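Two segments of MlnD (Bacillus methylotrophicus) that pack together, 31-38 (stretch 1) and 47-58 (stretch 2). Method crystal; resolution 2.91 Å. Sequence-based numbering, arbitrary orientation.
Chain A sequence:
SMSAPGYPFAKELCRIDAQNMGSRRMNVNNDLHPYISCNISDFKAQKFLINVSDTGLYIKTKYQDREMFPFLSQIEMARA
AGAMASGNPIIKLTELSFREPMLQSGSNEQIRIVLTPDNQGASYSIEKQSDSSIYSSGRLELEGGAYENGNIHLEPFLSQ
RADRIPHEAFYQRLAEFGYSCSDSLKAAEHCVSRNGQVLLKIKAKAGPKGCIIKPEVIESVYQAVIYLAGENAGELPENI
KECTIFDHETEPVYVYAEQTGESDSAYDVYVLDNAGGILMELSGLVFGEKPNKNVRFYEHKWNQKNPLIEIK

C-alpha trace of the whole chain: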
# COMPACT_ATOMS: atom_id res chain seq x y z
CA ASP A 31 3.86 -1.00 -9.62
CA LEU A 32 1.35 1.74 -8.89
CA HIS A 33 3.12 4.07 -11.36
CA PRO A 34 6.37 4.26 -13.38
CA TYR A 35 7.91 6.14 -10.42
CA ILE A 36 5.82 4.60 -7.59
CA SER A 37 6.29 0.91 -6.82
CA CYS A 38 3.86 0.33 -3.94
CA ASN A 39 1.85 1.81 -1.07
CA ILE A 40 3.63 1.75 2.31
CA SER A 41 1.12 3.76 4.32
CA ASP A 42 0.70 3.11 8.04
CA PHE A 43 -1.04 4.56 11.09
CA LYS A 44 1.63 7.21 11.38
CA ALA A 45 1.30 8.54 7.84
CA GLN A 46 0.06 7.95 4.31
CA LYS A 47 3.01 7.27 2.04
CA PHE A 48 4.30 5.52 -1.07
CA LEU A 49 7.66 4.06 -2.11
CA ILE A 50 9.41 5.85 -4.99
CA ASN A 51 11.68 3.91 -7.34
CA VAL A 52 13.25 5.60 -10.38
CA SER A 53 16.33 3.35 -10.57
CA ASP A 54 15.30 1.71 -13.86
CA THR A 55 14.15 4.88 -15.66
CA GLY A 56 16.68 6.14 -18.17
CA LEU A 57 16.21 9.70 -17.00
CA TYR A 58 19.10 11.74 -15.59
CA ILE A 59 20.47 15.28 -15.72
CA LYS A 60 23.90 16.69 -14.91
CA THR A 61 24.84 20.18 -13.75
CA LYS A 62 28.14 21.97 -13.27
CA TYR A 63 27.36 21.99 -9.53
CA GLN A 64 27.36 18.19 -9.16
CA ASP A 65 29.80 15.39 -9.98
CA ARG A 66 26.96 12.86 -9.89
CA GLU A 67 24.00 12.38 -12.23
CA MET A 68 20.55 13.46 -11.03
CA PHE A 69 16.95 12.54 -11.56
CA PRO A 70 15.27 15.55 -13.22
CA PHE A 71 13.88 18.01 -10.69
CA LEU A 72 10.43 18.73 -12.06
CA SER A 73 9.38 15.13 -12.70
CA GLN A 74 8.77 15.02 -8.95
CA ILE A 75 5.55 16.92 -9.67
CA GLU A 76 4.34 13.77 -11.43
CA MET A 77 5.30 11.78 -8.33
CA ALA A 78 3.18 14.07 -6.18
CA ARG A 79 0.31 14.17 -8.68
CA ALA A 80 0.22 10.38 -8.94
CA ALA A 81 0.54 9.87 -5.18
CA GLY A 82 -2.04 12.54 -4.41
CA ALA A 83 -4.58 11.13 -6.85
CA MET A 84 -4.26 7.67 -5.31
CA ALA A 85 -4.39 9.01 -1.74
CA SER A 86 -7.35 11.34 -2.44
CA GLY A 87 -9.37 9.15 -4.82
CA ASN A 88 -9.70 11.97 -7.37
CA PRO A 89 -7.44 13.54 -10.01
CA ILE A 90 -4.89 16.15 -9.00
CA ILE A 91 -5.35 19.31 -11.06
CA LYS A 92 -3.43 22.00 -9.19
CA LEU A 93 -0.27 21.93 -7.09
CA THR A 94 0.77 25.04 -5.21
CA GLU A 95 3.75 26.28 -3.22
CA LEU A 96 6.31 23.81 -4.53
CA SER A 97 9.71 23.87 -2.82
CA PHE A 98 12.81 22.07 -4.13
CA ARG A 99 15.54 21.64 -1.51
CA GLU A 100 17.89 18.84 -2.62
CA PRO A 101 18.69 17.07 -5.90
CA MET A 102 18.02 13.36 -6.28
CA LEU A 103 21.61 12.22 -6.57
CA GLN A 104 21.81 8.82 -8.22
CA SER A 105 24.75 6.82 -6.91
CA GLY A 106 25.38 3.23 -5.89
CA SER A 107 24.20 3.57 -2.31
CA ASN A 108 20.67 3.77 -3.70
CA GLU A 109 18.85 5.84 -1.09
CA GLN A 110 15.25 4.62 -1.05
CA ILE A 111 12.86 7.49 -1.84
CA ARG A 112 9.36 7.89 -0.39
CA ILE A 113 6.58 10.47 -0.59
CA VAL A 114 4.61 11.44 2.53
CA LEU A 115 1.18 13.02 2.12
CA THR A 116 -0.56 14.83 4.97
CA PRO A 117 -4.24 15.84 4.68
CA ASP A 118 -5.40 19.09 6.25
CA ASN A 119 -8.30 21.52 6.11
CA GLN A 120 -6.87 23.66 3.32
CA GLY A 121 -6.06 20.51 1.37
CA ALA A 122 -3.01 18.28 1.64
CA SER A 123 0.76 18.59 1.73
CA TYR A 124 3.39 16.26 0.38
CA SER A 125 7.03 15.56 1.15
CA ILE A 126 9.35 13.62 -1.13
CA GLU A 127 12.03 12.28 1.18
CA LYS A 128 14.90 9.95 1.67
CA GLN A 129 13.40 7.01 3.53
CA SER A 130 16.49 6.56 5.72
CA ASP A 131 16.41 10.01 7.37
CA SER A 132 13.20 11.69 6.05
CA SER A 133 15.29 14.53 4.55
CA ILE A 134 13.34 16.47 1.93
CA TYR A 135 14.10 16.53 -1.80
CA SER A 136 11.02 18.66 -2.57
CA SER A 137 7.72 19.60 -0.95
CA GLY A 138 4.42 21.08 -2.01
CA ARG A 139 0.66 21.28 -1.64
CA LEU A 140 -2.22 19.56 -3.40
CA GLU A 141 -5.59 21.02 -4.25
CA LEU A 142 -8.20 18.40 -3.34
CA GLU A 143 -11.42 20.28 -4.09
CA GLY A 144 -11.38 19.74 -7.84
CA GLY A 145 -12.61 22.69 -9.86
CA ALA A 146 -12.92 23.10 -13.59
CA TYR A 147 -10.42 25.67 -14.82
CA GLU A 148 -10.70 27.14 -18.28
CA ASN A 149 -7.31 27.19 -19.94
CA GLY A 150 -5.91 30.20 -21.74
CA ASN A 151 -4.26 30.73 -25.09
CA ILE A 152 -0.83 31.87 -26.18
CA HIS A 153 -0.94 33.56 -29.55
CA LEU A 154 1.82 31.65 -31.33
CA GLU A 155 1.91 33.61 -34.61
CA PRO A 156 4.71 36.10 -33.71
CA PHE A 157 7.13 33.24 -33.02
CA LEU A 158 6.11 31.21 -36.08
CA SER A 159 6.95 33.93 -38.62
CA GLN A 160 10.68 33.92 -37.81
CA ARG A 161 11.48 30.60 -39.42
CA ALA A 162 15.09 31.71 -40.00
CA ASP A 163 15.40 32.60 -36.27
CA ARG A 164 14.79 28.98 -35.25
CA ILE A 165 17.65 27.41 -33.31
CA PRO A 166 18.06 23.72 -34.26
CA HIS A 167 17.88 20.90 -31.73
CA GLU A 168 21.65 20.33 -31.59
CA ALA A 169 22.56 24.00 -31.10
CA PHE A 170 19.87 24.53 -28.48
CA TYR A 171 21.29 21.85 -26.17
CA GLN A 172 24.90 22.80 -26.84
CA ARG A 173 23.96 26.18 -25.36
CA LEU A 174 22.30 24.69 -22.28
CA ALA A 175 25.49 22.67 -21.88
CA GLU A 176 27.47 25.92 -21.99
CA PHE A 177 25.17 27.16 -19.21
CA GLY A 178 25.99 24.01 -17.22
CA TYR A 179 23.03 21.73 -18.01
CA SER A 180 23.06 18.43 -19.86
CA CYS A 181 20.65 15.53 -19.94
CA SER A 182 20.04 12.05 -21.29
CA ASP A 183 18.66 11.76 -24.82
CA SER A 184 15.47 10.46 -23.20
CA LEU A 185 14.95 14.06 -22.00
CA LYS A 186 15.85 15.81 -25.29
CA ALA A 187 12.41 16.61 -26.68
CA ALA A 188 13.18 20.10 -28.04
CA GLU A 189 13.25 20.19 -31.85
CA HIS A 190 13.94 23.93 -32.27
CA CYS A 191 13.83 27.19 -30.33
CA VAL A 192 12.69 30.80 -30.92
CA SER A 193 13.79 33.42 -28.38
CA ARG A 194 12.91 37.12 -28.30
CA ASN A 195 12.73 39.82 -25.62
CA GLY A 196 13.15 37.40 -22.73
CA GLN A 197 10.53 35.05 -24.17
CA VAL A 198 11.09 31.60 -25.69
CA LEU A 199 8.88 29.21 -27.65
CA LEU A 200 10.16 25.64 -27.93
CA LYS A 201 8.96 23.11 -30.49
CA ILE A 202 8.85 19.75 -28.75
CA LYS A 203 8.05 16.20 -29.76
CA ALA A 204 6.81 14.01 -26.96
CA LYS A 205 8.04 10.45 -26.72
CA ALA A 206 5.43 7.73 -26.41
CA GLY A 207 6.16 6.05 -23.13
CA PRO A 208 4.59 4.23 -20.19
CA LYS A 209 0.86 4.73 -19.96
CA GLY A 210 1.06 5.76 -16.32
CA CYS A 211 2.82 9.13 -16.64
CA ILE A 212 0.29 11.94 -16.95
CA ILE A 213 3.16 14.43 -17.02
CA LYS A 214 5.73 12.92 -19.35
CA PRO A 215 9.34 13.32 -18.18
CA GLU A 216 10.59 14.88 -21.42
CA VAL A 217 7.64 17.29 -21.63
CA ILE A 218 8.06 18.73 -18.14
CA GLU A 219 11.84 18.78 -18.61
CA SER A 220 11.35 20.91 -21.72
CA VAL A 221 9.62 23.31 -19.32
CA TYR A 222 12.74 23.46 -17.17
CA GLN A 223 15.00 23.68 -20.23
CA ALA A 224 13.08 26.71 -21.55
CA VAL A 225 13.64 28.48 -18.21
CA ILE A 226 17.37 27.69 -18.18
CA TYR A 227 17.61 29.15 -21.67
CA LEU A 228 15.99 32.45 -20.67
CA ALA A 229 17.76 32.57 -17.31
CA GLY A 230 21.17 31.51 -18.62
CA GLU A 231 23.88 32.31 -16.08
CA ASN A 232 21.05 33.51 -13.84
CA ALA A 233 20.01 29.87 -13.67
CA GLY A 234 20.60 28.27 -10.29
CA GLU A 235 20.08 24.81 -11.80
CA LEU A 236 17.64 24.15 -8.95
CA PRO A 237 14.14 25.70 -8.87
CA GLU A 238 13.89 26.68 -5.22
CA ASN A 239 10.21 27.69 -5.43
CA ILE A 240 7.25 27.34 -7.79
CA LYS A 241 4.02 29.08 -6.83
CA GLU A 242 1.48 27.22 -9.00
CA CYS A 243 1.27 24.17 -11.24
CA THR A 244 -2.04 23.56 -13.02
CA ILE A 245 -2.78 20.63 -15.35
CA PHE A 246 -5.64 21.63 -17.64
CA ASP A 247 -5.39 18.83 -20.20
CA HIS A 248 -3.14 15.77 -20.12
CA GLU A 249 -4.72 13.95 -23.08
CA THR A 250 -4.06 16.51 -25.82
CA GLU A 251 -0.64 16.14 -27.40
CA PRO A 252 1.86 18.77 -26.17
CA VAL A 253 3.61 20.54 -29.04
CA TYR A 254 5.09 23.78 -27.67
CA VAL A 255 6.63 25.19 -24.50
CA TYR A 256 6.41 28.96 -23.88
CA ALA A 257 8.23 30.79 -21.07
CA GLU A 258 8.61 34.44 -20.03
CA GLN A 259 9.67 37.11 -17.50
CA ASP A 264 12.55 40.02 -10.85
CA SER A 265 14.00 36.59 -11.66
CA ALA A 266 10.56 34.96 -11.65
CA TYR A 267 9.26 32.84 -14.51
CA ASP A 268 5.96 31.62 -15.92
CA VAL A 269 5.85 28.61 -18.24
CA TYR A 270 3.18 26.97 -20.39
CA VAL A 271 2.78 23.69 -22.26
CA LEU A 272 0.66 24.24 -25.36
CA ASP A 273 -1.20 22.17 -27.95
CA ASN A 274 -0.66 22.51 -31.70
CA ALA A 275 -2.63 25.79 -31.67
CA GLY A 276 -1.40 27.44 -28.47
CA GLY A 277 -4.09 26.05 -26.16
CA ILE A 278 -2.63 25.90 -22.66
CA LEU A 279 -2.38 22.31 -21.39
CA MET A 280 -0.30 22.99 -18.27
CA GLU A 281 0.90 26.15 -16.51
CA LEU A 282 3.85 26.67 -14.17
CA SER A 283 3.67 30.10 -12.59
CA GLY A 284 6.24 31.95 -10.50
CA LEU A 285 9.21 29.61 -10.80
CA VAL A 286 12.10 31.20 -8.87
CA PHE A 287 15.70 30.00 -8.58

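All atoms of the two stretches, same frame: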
# COMPACT_ATOMS: atom_id res chain seq x y z
N ASP A 31 3.63 -2.44 -9.72
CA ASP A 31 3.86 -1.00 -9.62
C ASP A 31 2.56 -0.21 -9.70
O ASP A 31 1.69 -0.49 -10.53
CB ASP A 31 4.81 -0.52 -10.72
CG ASP A 31 6.27 -0.80 -10.40
OD1 ASP A 31 6.54 -1.70 -9.58
OD2 ASP A 31 7.15 -0.11 -10.99
N LEU A 32 2.44 0.78 -8.82
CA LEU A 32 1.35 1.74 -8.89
C LEU A 32 1.57 2.78 -9.99
O LEU A 32 0.60 3.40 -10.44
CB LEU A 32 1.18 2.44 -7.54
CG LEU A 32 0.76 1.53 -6.39
CD1 LEU A 32 0.97 2.24 -5.06
CD2 LEU A 32 -0.70 1.15 -6.56
N HIS A 33 2.80 2.99 -10.43
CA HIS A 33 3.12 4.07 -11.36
C HIS A 33 4.58 3.90 -11.78
O HIS A 33 5.36 3.30 -11.04
CB HIS A 33 2.87 5.44 -10.70
CG HIS A 33 3.17 6.63 -11.55
ND1 HIS A 33 4.43 7.16 -11.70
CD2 HIS A 33 2.34 7.43 -12.26
CE1 HIS A 33 4.37 8.23 -12.47
NE2 HIS A 33 3.11 8.42 -12.82
N PRO A 34 4.96 4.41 -12.96
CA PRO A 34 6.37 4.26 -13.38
C PRO A 34 7.38 4.72 -12.34
O PRO A 34 8.52 4.22 -12.33
CB PRO A 34 6.44 5.12 -14.65
CG PRO A 34 5.02 5.43 -15.05
CD PRO A 34 4.10 4.72 -14.11
N TYR A 35 7.03 5.67 -11.48
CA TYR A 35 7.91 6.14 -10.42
C TYR A 35 7.48 5.70 -9.03
O TYR A 35 8.20 5.98 -8.07
CB TYR A 35 8.02 7.67 -10.44
CG TYR A 35 8.22 8.31 -11.79
CD1 TYR A 35 9.11 7.78 -12.72
CD2 TYR A 35 7.56 9.48 -12.12
CE1 TYR A 35 9.30 8.38 -13.95
CE2 TYR A 35 7.75 10.09 -13.35
CZ TYR A 35 8.62 9.53 -14.26
OH TYR A 35 8.81 10.14 -15.47
N ILE A 36 6.33 5.03 -8.89
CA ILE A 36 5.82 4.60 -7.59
C ILE A 36 5.62 3.09 -7.64
O ILE A 36 4.83 2.59 -8.45
CB ILE A 36 4.51 5.33 -7.21
CG1 ILE A 36 4.71 6.85 -7.25
CG2 ILE A 36 4.01 4.88 -5.85
CD1 ILE A 36 3.40 7.64 -7.18
N SER A 37 6.33 2.37 -6.77
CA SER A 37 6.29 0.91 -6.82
C SER A 37 5.17 0.32 -5.96
O SER A 37 4.57 -0.68 -6.36
CB SER A 37 7.64 0.33 -6.39
OG SER A 37 7.92 0.59 -5.03
N CYS A 38 4.88 0.91 -4.81
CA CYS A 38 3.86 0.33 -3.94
C CYS A 38 3.47 1.34 -2.87
O CYS A 38 4.11 2.38 -2.69
CB CYS A 38 4.36 -0.96 -3.28
SG CYS A 38 5.84 -0.77 -2.28
N LYS A 47 1.75 7.12 2.77
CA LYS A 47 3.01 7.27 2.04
C LYS A 47 3.20 6.15 1.04
O LYS A 47 2.66 5.05 1.20
CB LYS A 47 4.17 7.32 3.03
CG LYS A 47 4.14 6.20 4.05
CD LYS A 47 5.15 6.43 5.14
CE LYS A 47 4.83 5.56 6.33
NZ LYS A 47 5.96 5.51 7.28
N PHE A 48 4.00 6.44 0.01
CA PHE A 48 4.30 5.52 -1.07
C PHE A 48 5.81 5.43 -1.27
O PHE A 48 6.55 6.37 -0.97
CB PHE A 48 3.66 5.96 -2.40
CG PHE A 48 2.17 6.11 -2.37
CD1 PHE A 48 1.57 7.26 -1.88
CD2 PHE A 48 1.36 5.12 -2.89
CE1 PHE A 48 0.19 7.39 -1.88
CE2 PHE A 48 -0.02 5.25 -2.89
CZ PHE A 48 -0.59 6.39 -2.39
N LEU A 49 6.25 4.29 -1.81
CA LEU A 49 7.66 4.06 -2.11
C LEU A 49 7.98 4.51 -3.54
O LEU A 49 7.32 4.07 -4.49
CB LEU A 49 7.99 2.58 -1.93
CG LEU A 49 9.45 2.16 -1.80
CD1 LEU A 49 9.50 0.77 -1.22
CD2 LEU A 49 10.21 2.22 -3.11
N ILE A 50 8.98 5.36 -3.69
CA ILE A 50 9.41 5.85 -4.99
C ILE A 50 10.57 4.99 -5.47
O ILE A 50 11.50 4.69 -4.71
CB ILE A 50 9.84 7.33 -4.91
CG1 ILE A 50 8.71 8.22 -4.38
CG2 ILE A 50 10.34 7.82 -6.28
CD1 ILE A 50 7.74 8.70 -5.42
N ASN A 51 10.56 4.63 -6.76
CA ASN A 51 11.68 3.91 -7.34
C ASN A 51 11.84 4.36 -8.79
O ASN A 51 11.02 4.01 -9.64
CB ASN A 51 11.49 2.39 -7.26
CG ASN A 51 12.67 1.64 -7.83
OD1 ASN A 51 13.78 2.19 -7.95
ND2 ASN A 51 12.47 0.36 -8.14
N VAL A 52 12.90 5.13 -9.05
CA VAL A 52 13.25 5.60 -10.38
C VAL A 52 14.58 5.02 -10.85
O VAL A 52 15.19 5.55 -11.78
CB VAL A 52 13.28 7.14 -10.44
CG1 VAL A 52 11.89 7.70 -10.22
CG2 VAL A 52 14.27 7.70 -9.44
N SER A 53 15.06 3.97 -10.19
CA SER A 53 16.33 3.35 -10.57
C SER A 53 16.35 3.00 -12.05
O SER A 53 17.29 3.36 -12.78
CB SER A 53 16.56 2.11 -9.70
OG SER A 53 17.79 1.48 -9.99
N ASP A 54 15.32 2.30 -12.53
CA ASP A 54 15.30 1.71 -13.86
C ASP A 54 14.67 2.61 -14.93
O ASP A 54 14.38 2.12 -16.03
CB ASP A 54 14.58 0.37 -13.82
CG ASP A 54 15.40 -0.71 -13.14
OD1 ASP A 54 16.65 -0.61 -13.18
OD2 ASP A 54 14.79 -1.65 -12.58
N THR A 55 14.44 3.89 -14.64
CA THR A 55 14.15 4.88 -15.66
C THR A 55 15.46 5.39 -16.24
O THR A 55 16.48 5.48 -15.54
CB THR A 55 13.35 6.05 -15.10
OG1 THR A 55 14.25 6.96 -14.45
CG2 THR A 55 12.31 5.59 -14.10
N GLY A 56 15.44 5.75 -17.52
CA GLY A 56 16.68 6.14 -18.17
C GLY A 56 16.94 7.62 -18.07
O GLY A 56 17.70 8.18 -18.86
N LEU A 57 16.35 8.26 -17.07
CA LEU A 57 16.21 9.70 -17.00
C LEU A 57 17.20 10.26 -15.99
O LEU A 57 17.11 9.96 -14.80
CB LEU A 57 14.78 10.09 -16.63
CG LEU A 57 13.65 9.31 -17.32
CD1 LEU A 57 12.35 9.48 -16.55
CD2 LEU A 57 13.47 9.74 -18.77
N TYR A 58 18.15 11.07 -16.47
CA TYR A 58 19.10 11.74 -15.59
C TYR A 58 19.47 13.09 -16.19
O TYR A 58 19.38 13.30 -17.40
CB TYR A 58 20.36 10.89 -15.36
CG TYR A 58 21.11 10.51 -16.62
CD1 TYR A 58 22.01 11.38 -17.22
CD2 TYR A 58 20.91 9.26 -17.20
CE1 TYR A 58 22.69 11.02 -18.37
CE2 TYR A 58 21.59 8.90 -18.36
CZ TYR A 58 22.47 9.78 -18.94
OH TYR A 58 23.14 9.42 -20.08

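Strand segments 36-38 and 47-50 pair in antiparallel fashion, with their directions 118° apart, and the loop after the second strand extends the contact. Together they bury 533 Å². Lys 47 opens stretch 2 with its side chain pointing away from stretch 1, and its NZ is hydrogen-bonded elsewhere in the structure. Phe 48 points toward stretch 1 and is buried. Phe 48 CD2 lies 3.6 Å from CD1 of Leu 32, which meets the ring at its edge. Phe 48 CB lies 3.6 Å from CG2 of Ile 36.

Leu 49 uses both backbone polar atoms. Leu 49 N donates to O of Cys 38 at 3.0 Å, and Leu 49 O accepts from N of Ser 37, also at 3.0 Å. Leu 49 O is also 3.5 Å from CA of Ile 36, a CA-H...O contact. The Leu 49 side chain shares a sheet face with Cys 38, whose SG is 4.0 Å from Leu 49 CB. Leu 49 CD2 also comes within 3.4 Å of Ser 37 OG.

Ile 50 pairs with Ile 36 in a non-hydrogen-bonded antiparallel bridge, with CA atoms 4.6 Å apart. Both side chains lie on one face, where Ile 50 CD1 reaches to 4.0 Å from Ile 36 CG1. Ile 50 CA also approaches Tyr 35 O at 3.3 Å in a second CA-H...O contact. Tyr 35 O accepts a hydrogen bond from Asn 51 N at 3.0 Å, so the pairing extends past the strand. Asn 51 OD1 accepts from Ser 53 N at 3.1 Å.

Val 52 begins a type I turn that ends at Thr 55. Tyr 35 packs along this loop: Tyr 35 CD1 is 3.7 Å from Val 52 CG1. Thr 55 CG2 sits at the ring edge, 4.1 Å from Tyr 35 CE1. Gly 56 makes no contact. Leu 57 CD1 completes the apolar packing, 4.2 Å from Tyr 35 CE1. Tyr 58 is out of reach.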